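Local coordinates for envelope glycoprotein E (Human herpesvirus 1, PDB 2GIY) that pairs with gI to form a receptor for the Fc part of host IgG and to drive cell-to-cell spread of the virus in epithelia, at residues A125-A129 with S130-E134; R64-E67 with S68-Y71. One frame throughout, in Å; residues are numbered along the deposited sequence.

Overall arrangement
The chain is the C-terminal domain of the gE ectodomain, which has an Ig V-like fold. Contact 2 comes first along the chain, and contact 1 opens after it closes. Their centres are about 25 Å apart, their nearest atoms about 14 Å, and they do not touch. They lie on opposite sides of the chain's centre. Contact 1 is the turn of the hairpin 124-126/133-135. Contact 2 is the step from strand 63-66 into helix 67-71. Strands 45-54 and 144-152, neighbours in the six-stranded sheet, are touched by contact 1 and contact 2 respectively. Both contacts fall within the Fc-binding region, and both meet the second subunit.

Contact 1: A125-A129 with S130-E134; sequences AWQAA and SVNLE
Ser130 OG is held by three partners: Asn132 N, water 1 and Glu182 of the second subunit. Asn132 N donates to Ser130 OG at 3.0 Å in a nearly straight bond (168°). Water 1 donates to Ser130 OG at 2.7 Å, and the same water donates to Gln127 OE1 and accepts from Asn132 ND2. Asn132 OD1 is hydrogen-bonded to Thr31. The Gln127 side chain extends across the hairpin past Ser130. With its first torsion anti to the backbone N (chi1 -179°), Gln127 CG passes 3.6 Å from Ser130 CB. The Gln127 and Glu134 side chains cross at about a right angle, with amide and carboxylate planes 65° apart. Gln127 NE2 meets Glu134 OE2 at 3.3 Å, but the bond is bent and weak. The stronger partner of Glu134 is Arg136, in a salt bridge through OE1. Water 2 joins Glu134 OE2 to Ala128 N.

The Trp126 ring turns its edge to the loop backbone, with CZ3 3.2 Å from Val131 O. Its NE1 bonds to His117 O, and Arg98 makes a cation-pi contact with the ring. Toward the strands, Gln127 N donates to Asn132 O at 3.2 Å. Ala125 and Glu134 then form a hydrogen-bonded pair, with Glu134 N to Ala125 O at 3.0 Å. The whole is an antiparallel beta hairpin whose connecting loop contains an ST turn at Ser130.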
# COMPACT_ATOMS: atom_id res chain seq x y z
N ALA A 125 17.93 -3.51 -18.30
CA ALA A 125 17.13 -2.93 -19.37
C ALA A 125 15.69 -2.72 -18.95
O ALA A 125 15.17 -3.44 -18.08
CB ALA A 125 17.18 -3.83 -20.61
N TRP A 126 15.06 -1.72 -19.56
CA TRP A 126 13.66 -1.39 -19.31
C TRP A 126 12.84 -2.44 -20.03
O TRP A 126 12.97 -2.62 -21.25
CB TRP A 126 13.31 -0.03 -19.93
CG TRP A 126 13.33 1.16 -19.02
CD1 TRP A 126 14.00 2.33 -19.22
CD2 TRP A 126 12.57 1.35 -17.82
NE1 TRP A 126 13.71 3.23 -18.23
CE2 TRP A 126 12.83 2.66 -17.35
CE3 TRP A 126 11.69 0.54 -17.09
CZ2 TRP A 126 12.25 3.17 -16.19
CZ3 TRP A 126 11.11 1.05 -15.93
CH2 TRP A 126 11.39 2.36 -15.50
N GLN A 127 11.98 -3.14 -19.30
CA GLN A 127 11.13 -4.12 -19.94
C GLN A 127 10.27 -3.28 -20.89
O GLN A 127 9.57 -2.37 -20.44
CB GLN A 127 10.25 -4.82 -18.90
CG GLN A 127 9.34 -5.89 -19.49
CD GLN A 127 8.70 -6.76 -18.43
OE1 GLN A 127 7.38 -6.79 -18.40
NE2 GLN A 127 9.40 -7.41 -17.65
N ALA A 128 10.36 -3.56 -22.19
CA ALA A 128 9.61 -2.80 -23.20
C ALA A 128 8.20 -2.45 -22.74
O ALA A 128 7.45 -3.32 -22.29
CB ALA A 128 9.55 -3.59 -24.51
N ALA A 129 7.85 -1.17 -22.85
CA ALA A 129 6.54 -0.67 -22.46
C ALA A 129 6.15 -1.14 -21.06
O ALA A 129 5.00 -1.49 -20.82
CB ALA A 129 5.50 -1.11 -23.48
N SER A 130 7.11 -1.14 -20.14
CA SER A 130 6.85 -1.59 -18.78
C SER A 130 7.65 -0.82 -17.74
O SER A 130 8.66 -0.21 -18.06
CB SER A 130 7.19 -3.08 -18.67
OG SER A 130 7.12 -3.54 -17.33
N VAL A 131 7.18 -0.85 -16.49
CA VAL A 131 7.89 -0.17 -15.41
C VAL A 131 8.81 -1.15 -14.70
O VAL A 131 9.56 -0.77 -13.80
CB VAL A 131 6.90 0.44 -14.37
CG1 VAL A 131 6.12 1.57 -15.00
CG2 VAL A 131 5.97 -0.63 -13.85
N ASN A 132 8.76 -2.41 -15.11
CA ASN A 132 9.61 -3.42 -14.50
C ASN A 132 11.02 -3.42 -15.06
O ASN A 132 11.25 -3.01 -16.20
CB ASN A 132 9.00 -4.82 -14.68
CG ASN A 132 7.83 -5.06 -13.76
OD1 ASN A 132 7.98 -5.00 -12.53
ND2 ASN A 132 6.67 -5.33 -14.33
N LEU A 133 11.96 -3.86 -14.24
CA LEU A 133 13.36 -3.93 -14.63
C LEU A 133 13.71 -5.36 -15.01
O LEU A 133 13.26 -6.30 -14.37
CB LEU A 133 14.26 -3.52 -13.46
CG LEU A 133 14.10 -2.12 -12.88
CD1 LEU A 133 15.03 -1.97 -11.68
CD2 LEU A 133 14.42 -1.07 -13.94
N GLU A 134 14.52 -5.51 -16.06
CA GLU A 134 14.94 -6.83 -16.49
C GLU A 134 16.45 -6.96 -16.33
O GLU A 134 17.20 -6.04 -16.68
CB GLU A 134 14.55 -7.08 -17.94
CG GLU A 134 13.13 -7.58 -18.11
CD GLU A 134 12.85 -8.07 -19.51
OE1 GLU A 134 13.76 -8.69 -20.11
OE2 GLU A 134 11.73 -7.86 -20.01
O HOH W 1 5.31 -5.58 -17.03
O HOH W 2 11.00 -6.72 -22.90

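Contact 2: R64-E67 with S68-Y71; sequences RIYE and SCLY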
# COMPACT_ATOMS: atom_id res chain seq x y z
N ARG A 64 18.43 -0.54 6.35
CA ARG A 64 17.33 0.17 6.98
C ARG A 64 16.82 1.27 6.07
O ARG A 64 17.58 2.13 5.63
CB ARG A 64 17.79 0.74 8.32
CG ARG A 64 18.32 -0.34 9.24
CD ARG A 64 18.37 0.11 10.68
NE ARG A 64 18.86 -0.98 11.54
CZ ARG A 64 18.82 -0.96 12.86
NH1 ARG A 64 18.33 0.10 13.50
NH2 ARG A 64 19.29 -1.99 13.55
N ILE A 65 15.52 1.22 5.78
CA ILE A 65 14.88 2.21 4.92
C ILE A 65 14.19 3.25 5.79
O ILE A 65 13.31 2.92 6.57
CB ILE A 65 13.82 1.53 3.99
CG1 ILE A 65 14.51 0.50 3.08
CG2 ILE A 65 13.11 2.58 3.15
CD1 ILE A 65 13.54 -0.41 2.33
N TYR A 66 14.63 4.51 5.68
CA TYR A 66 14.04 5.59 6.45
C TYR A 66 12.83 6.11 5.66
O TYR A 66 12.95 7.01 4.84
CB TYR A 66 15.05 6.73 6.64
CG TYR A 66 16.22 6.44 7.57
CD1 TYR A 66 16.42 5.17 8.13
CD2 TYR A 66 17.13 7.45 7.90
CE1 TYR A 66 17.52 4.92 8.98
CE2 TYR A 66 18.21 7.21 8.74
CZ TYR A 66 18.40 5.95 9.28
OH TYR A 66 19.48 5.74 10.11
N GLU A 67 11.65 5.53 5.91
CA GLU A 67 10.45 5.92 5.18
C GLU A 67 10.14 7.42 5.12
O GLU A 67 9.87 7.95 4.04
CB GLU A 67 9.23 5.17 5.72
CG GLU A 67 7.93 5.55 5.02
CD GLU A 67 6.78 4.64 5.40
OE1 GLU A 67 6.66 4.31 6.59
OE2 GLU A 67 6.00 4.25 4.50
N SER A 68 10.17 8.10 6.26
CA SER A 68 9.88 9.53 6.29
C SER A 68 10.85 10.31 5.43
O SER A 68 10.48 11.33 4.83
CB SER A 68 9.93 10.06 7.73
OG SER A 68 11.24 9.94 8.26
N CYS A 69 12.09 9.84 5.36
CA CYS A 69 13.12 10.50 4.57
C CYS A 69 12.85 10.48 3.07
O CYS A 69 13.29 11.38 2.35
CB CYS A 69 14.48 9.85 4.84
SG CYS A 69 15.28 10.46 6.35
N LEU A 70 12.16 9.45 2.60
CA LEU A 70 11.85 9.36 1.17
C LEU A 70 11.10 10.61 0.71
O LEU A 70 11.27 11.06 -0.42
CB LEU A 70 11.02 8.11 0.89
CG LEU A 70 11.60 6.77 1.35
CD1 LEU A 70 10.65 5.64 0.98
CD2 LEU A 70 12.96 6.54 0.69
N TYR A 71 10.28 11.17 1.59
CA TYR A 71 9.49 12.35 1.26
C TYR A 71 10.25 13.66 1.34
O TYR A 71 9.84 14.66 0.74
CB TYR A 71 8.24 12.42 2.13
CG TYR A 71 7.38 11.18 2.04
CD1 TYR A 71 7.61 10.09 2.87
CD2 TYR A 71 6.37 11.09 1.08
CE1 TYR A 71 6.86 8.92 2.74
CE2 TYR A 71 5.62 9.93 0.95
CZ TYR A 71 5.86 8.85 1.78
OH TYR A 71 5.13 7.70 1.62
O HOH W 3 4.37 5.90 3.37
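This is a local, buried contact where the chain leaves strand 63-66 and enters the short, weakly bonded helix 67-71. The backbone makes the bend. Leu70 N donates to Glu67 O at 3.1 Å. Tyr66 O receives two weak bonds, from Cys69 N at 3.0 Å and from Leu70 N.

Side chains pack along the same bend. Tyr66 CB rests on Cys69 CB at 3.6 Å. Cys69 SG lies at the edge of the Tyr66 ring, in its plane, 3.9 Å from Tyr66 CD2 and 5.2 Å from the ring centroid. This is a Cys sulfur-aromatic contact. The sulfur is anti to its carbonyl carbon (chi1 -82°), which turns it back toward Tyr66, and its disulfide partner is Cys78. Tyr66 OH is bonded to Asp83. Leu70 CG lies 3.4 Å from Glu67 O, while Tyr71 CD1 lies 3.3 Å from the same oxygen.

The Glu67 chain is extended, and its carboxylate is held by several partners. Water 3 donates to Glu67 OE2 at 2.6 Å and also bonds to Tyr71 OH. Trp159 donates to OE2 as well. Glu67 OE1 makes a salt bridge to Arg14 of the second subunit, and the Tyr71 ring meets His40 of that subunit. The arrangement is a strand-to-helix transition through an inverse gamma turn centred on Tyr66, and Cys69 in the helix is joined to Cys78 by a disulfide.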